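Side-chain contacts in glutamate--cysteine ligase GshA (Methylobacillus flagellatus KT, PDB 3K1T), which is a putative gamma-glutamylcysteine synthetase and probably acts as a ligase joining glutamate to cysteine: residues A[158-162]-A[163-167]; A[178-181]-A[182-186]. All coordinates share one frame; numbering follows the deposited sequence. Where two conformers were deposited one is given.

Interaction 1 (A[158-162]-A[163-167]). With SO4 (sulfate ion), chain C.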
loop_
_atom_site.group_PDB
_atom_site.type_symbol
_atom_site.label_atom_id
_atom_site.label_comp_id
_atom_site.label_asym_id
_atom_site.label_seq_id
_atom_site.Cartn_x
_atom_site.Cartn_y
_atom_site.Cartn_z
ATOM N N ARG A 158 7.991 30.422 12.000
ATOM C CA ARG A 158 8.825 31.172 12.942
ATOM C C ARG A 158 10.073 30.357 13.185
ATOM O O ARG A 158 9.969 29.155 13.525
ATOM C CB ARG A 158 8.065 31.339 14.255
ATOM C CG ARG A 158 8.856 32.065 15.336
ATOM C CD ARG A 158 8.792 33.568 15.167
ATOM N NE ARG A 158 9.410 34.256 16.315
ATOM C CZ ARG A 158 10.630 34.808 16.325
ATOM N NH1 ARG A 158 11.429 34.778 15.249
ATOM N NH2 ARG A 158 11.054 35.398 17.439
ATOM N N ARG A 159 11.256 30.956 13.031
ATOM C CA ARG A 159 12.478 30.241 13.381
ATOM C C ARG A 159 12.959 30.652 14.752
ATOM O O ARG A 159 13.224 31.850 14.984
ATOM C CB ARG A 159 13.590 30.487 12.360
ATOM C CG ARG A 159 14.869 29.718 12.713
ATOM C CD ARG A 159 15.814 29.713 11.568
ATOM N NE ARG A 159 17.081 29.047 11.869
ATOM C CZ ARG A 159 17.934 28.599 10.938
ATOM N NH1 ARG A 159 17.665 28.728 9.646
ATOM N NH2 ARG A 159 19.076 28.048 11.314
ATOM N N LYS A 160 13.173 29.643 15.601
ATOM C CA LYS A 160 13.706 29.801 16.953
ATOM C C LYS A 160 14.841 28.793 17.156
ATOM O O LYS A 160 14.611 27.600 17.024
ATOM C CB LYS A 160 12.632 29.477 17.987
ATOM C CG LYS A 160 11.438 30.420 18.060
ATOM C CD LYS A 160 11.778 31.747 18.680
ATOM C CE LYS A 160 11.919 31.659 20.200
ATOM N NZ LYS A 160 12.735 32.813 20.682
ATOM N N ALA A 161 16.062 29.234 17.449
ATOM C CA ALA A 161 17.157 28.261 17.796
ATOM C C ALA A 161 17.312 27.043 16.857
ATOM O O ALA A 161 17.295 25.856 17.289
ATOM C CB ALA A 161 16.939 27.720 19.223
ATOM N N ASN A 162 17.452 27.308 15.595
ATOM C CA ASN A 162 17.643 26.230 14.617
ATOM C C ASN A 162 16.465 25.261 14.402
ATOM O O ASN A 162 16.647 24.193 13.835
ATOM C CB ASN A 162 18.960 25.476 14.823
ATOM C CG ASN A 162 20.171 26.384 14.664
ATOM O OD1 ASN A 162 20.059 27.445 14.040
ATOM N ND2 ASN A 162 21.318 25.988 15.233
ATOM N N ARG A 163 15.268 25.696 14.761
ATOM C CA ARG A 163 14.063 24.932 14.468
ATOM C C ARG A 163 12.987 25.858 13.900
ATOM O O ARG A 163 12.874 27.037 14.289
ATOM C CB ARG A 163 13.564 24.285 15.759
ATOM C CG ARG A 163 14.584 23.358 16.433
ATOM C CD ARG A 163 13.936 22.623 17.643
ATOM N NE ARG A 163 12.965 21.610 17.203
ATOM C CZ ARG A 163 13.286 20.398 16.745
ATOM N NH1 ARG A 163 14.547 20.021 16.637
ATOM N NH2 ARG A 163 12.324 19.550 16.366
ATOM N N LEU A 164 12.171 25.333 12.999
ATOM C CA LEU A 164 10.969 26.039 12.567
ATOM C C LEU A 164 9.794 25.618 13.435
ATOM O O LEU A 164 9.608 24.428 13.668
ATOM C CB LEU A 164 10.652 25.739 11.114
ATOM C CG LEU A 164 11.702 26.136 10.095
ATOM C CD1 LEU A 164 11.074 25.933 8.670
ATOM C CD2 LEU A 164 12.223 27.606 10.315
ATOM N N GLU A 165 9.009 26.590 13.893
ATOM C CA GLU A 165 7.854 26.330 14.735
ATOM C C GLU A 165 6.627 27.136 14.274
ATOM O O GLU A 165 6.753 28.147 13.528
ATOM C CB GLU A 165 8.217 26.641 16.197
ATOM C CG GLU A 165 9.010 25.482 16.887
ATOM C CD GLU A 165 9.906 25.963 17.997
ATOM O OE1 GLU A 165 9.730 27.135 18.416
ATOM O OE2 GLU A 165 10.795 25.186 18.443
ATOM N N LEU A 166 5.462 26.672 14.708
ATOM C CA LEU A 166 4.190 27.419 14.622
ATOM C C LEU A 166 3.637 27.447 16.046
ATOM O O LEU A 166 4.250 26.891 16.959
ATOM C CB LEU A 166 3.193 26.731 13.667
ATOM C CG LEU A 166 3.648 26.509 12.238
ATOM C CD1 LEU A 166 2.578 25.672 11.446
ATOM C CD2 LEU A 166 3.976 27.841 11.552
ATOM N N ASP A 167 2.475 28.067 16.226
ATOM C CA ASP A 167 1.842 28.209 17.555
ATOM C C ASP A 167 1.665 26.850 18.192
ATOM O O ASP A 167 0.952 26.003 17.652
ATOM C CB ASP A 167 0.467 28.880 17.392
ATOM C CG ASP A 167 -0.290 29.023 18.718
ATOM O OD1 ASP A 167 0.296 29.652 19.617
ATOM O OD2 ASP A 167 -1.454 28.512 18.844
HETATM S S SO4 C . 13.738 37.554 15.917
HETATM O O1 SO4 C . 12.890 38.360 15.043
HETATM O O2 SO4 C . 13.064 37.285 17.211
HETATM O O3 SO4 C . 13.993 36.221 15.279
HETATM O O4 SO4 C . 14.971 38.312 16.171
HETATM O O HOH W 1 13.514 26.143 19.064
#
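R159 and L164 meet on the packed face of this tight reversal of the chain, where CB of R159 lies 3.8 Å from CD2 of L164. L164 is buried there against L99 and I101 of strand 97-102. R159 runs out straight beyond this contact, its CG anti to the backbone N (chi1 -179°); its NH2 gives a 3.0 Å hydrogen bond to OD1 of N162, which lies in the guanidinium plane, while NH1 is bonded to the backbone O of Q189. The backbone is a beta hairpin with a two-residue loop, A161 and N162 forming a type I' turn between strands 151-160 and 163-166; R158–E165 and K160–R163 are hydrogen-bonded pairs flanking the non-hydrogen-bonded pair R159–L164. On the other face, that of R158, K160, R163 and E165, contacts are looser. K160 and E165 each have two conformers; in those given, CG of K160 passes 3.7 Å from OE1 of E165, but NZ of K160 stays 6.8 Å from that oxygen. A water donates to O of K160 and OE2 of E165. R158 turns outward, CD of K160 above one guanidinium face, toward its rim, and grips a sulfate, probably from the crystallisation liquor, through NH1 to O3 (2.9 Å) and NH2 to O2 (2.8 Å).

Interaction 2 (A[178-181]-A[182-186])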
loop_
_atom_site.group_PDB
_atom_site.type_symbol
_atom_site.label_atom_id
_atom_site.label_comp_id
_atom_site.label_asym_id
_atom_site.label_seq_id
_atom_site.Cartn_x
_atom_site.Cartn_y
_atom_site.Cartn_z
ATOM N N ASN A 178 7.194 22.913 -2.068
ATOM C CA ASN A 178 7.696 24.154 -2.686
ATOM C C ASN A 178 9.072 23.741 -3.249
ATOM O O ASN A 178 9.920 23.244 -2.495
ATOM C CB ASN A 178 7.849 25.197 -1.583
ATOM C CG ASN A 178 8.383 26.531 -2.071
ATOM O OD1 ASN A 178 9.277 26.593 -2.939
ATOM N ND2 ASN A 178 7.828 27.615 -1.521
ATOM N N ASP A 179 9.276 23.870 -4.551
ATOM C CA ASP A 179 10.475 23.324 -5.154
ATOM C C ASP A 179 11.742 24.172 -4.913
ATOM O O ASP A 179 12.843 23.742 -5.263
ATOM C CB ASP A 179 10.274 23.019 -6.659
ATOM C CG ASP A 179 10.170 24.245 -7.516
ATOM O OD1 ASP A 179 10.478 25.374 -7.077
ATOM O OD2 ASP A 179 9.748 24.055 -8.662
ATOM N N LEU A 180 11.603 25.345 -4.300
ATOM C CA LEU A 180 12.766 26.176 -3.928
ATOM C C LEU A 180 13.713 26.440 -5.148
ATOM O O LEU A 180 14.927 26.651 -4.989
ATOM C CB LEU A 180 13.519 25.565 -2.739
ATOM C CG LEU A 180 12.724 25.324 -1.422
ATOM C CD1 LEU A 180 13.565 24.779 -0.303
ATOM C CD2 LEU A 180 11.994 26.599 -0.962
ATOM N N SER A 181 13.130 26.502 -6.340
ATOM C CA SER A 181 13.913 26.701 -7.565
ATOM C C SER A 181 14.542 28.107 -7.636
ATOM O O SER A 181 15.519 28.327 -8.363
ATOM C CB SER A 181 13.048 26.447 -8.795
ATOM O OG SER A 181 11.932 27.314 -8.794
ATOM N N GLY A 182 13.960 29.046 -6.887
ATOM C CA GLY A 182 14.521 30.365 -6.691
ATOM C C GLY A 182 15.669 30.449 -5.691
ATOM O O GLY A 182 16.212 31.536 -5.484
ATOM N N GLY A 183 16.071 29.320 -5.120
ATOM C CA GLY A 183 17.111 29.247 -4.094
ATOM C C GLY A 183 16.536 28.865 -2.725
ATOM O O GLY A 183 15.406 29.262 -2.390
ATOM N N ILE A 184 17.279 28.066 -1.961
ATOM C CA ILE A 184 16.887 27.744 -0.599
ATOM C C ILE A 184 17.048 28.994 0.290
ATOM O O ILE A 184 18.152 29.511 0.454
ATOM C CB ILE A 184 17.702 26.586 -0.004
ATOM C CG1 ILE A 184 17.588 25.316 -0.880
ATOM C CG2 ILE A 184 17.210 26.262 1.423
ATOM C CD1 ILE A 184 18.443 24.160 -0.316
ATOM N N PRO A 185 15.945 29.498 0.860
ATOM C CA PRO A 185 16.037 30.690 1.716
ATOM C C PRO A 185 16.891 30.423 2.914
ATOM O O PRO A 185 16.872 29.318 3.463
ATOM C CB PRO A 185 14.581 30.939 2.171
ATOM C CG PRO A 185 13.752 30.044 1.371
ATOM C CD PRO A 185 14.567 29.007 0.726
ATOM N N ASP A 186 17.600 31.441 3.381
ATOM C CA ASP A 186 18.445 31.300 4.561
ATOM C C ASP A 186 17.700 30.777 5.814
ATOM O O ASP A 186 18.264 29.988 6.579
ATOM C CB ASP A 186 19.198 32.624 4.835
ATOM C CG ASP A 186 20.477 32.425 5.663
ATOM O OD1 ASP A 186 21.084 31.332 5.571
ATOM O OD2 ASP A 186 20.857 33.359 6.416
#
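L180 meets both I184 and P185 as the chain doubles back after strand 173-177, and these apolar contacts are made by the two branches of one leucine. CD1 lies 4.1 Å from CG1 of I184, the side chains oblique to each other, whereas CD2 comes to 3.9 Å from CD of P185, the two side chains crossing at about a right angle. CG of L180 is anti to its own carbonyl carbon (chi1 -58°), a setting from which one methyl reaches each residue. I184 also touches L199 of a neighbouring loop.

Among backbone bonds, N of G183 donates to O of L180 over 2.9 Å, closing a type I beta turn from L180 to G183 with S181 and G182 at its corners. G183 then adopts a positive phi (111°) at which a CB would press on the preceding carbonyl oxygen, a conformation suited to glycine.

Side-chain-to-backbone bonds brace the approach to this turn as two successive Asx turns. OD1 of N178 receives N of L180 at 3.0 Å, in the carbonyl plane, while ND2 of N178 is bonded to O of P102. OD1 of D179 takes two donors from the same face of its carboxylate, N of S181 and OG of S181, each at 3.0 Å; the serine hydroxyl reaches it with chi1 at 59°, between its own backbone N and carbonyl carbon. The backbone of D179 is held in turn by E103 and W203.

Two consecutive amides, those of L180 and S181, are thus satisfied by side chains two residues earlier, and the double donation to OD1 would probably favour a charged D179.

Overall arrangement
Interactions 1 and 2 follow each other along the chain, their centres about 18 Å apart and on the same side of the molecule's centre. The hairpin of 158-167 lies farther out: the centre of interaction 1 is about 31 Å from the centre of the chain, that of interaction 2, in the loop 178-186, about 17 Å. Strand 173-177 leads into that loop and belongs to the same mixed sheet as the hairpin strands. The two regions touch directly where NH1 of R159 packs 3.4 Å from O of D186. Q189 also bridges them, accepting from R159 through its backbone O and donating through NE2 to O of I184. The sulfate belongs to interaction 1 alone.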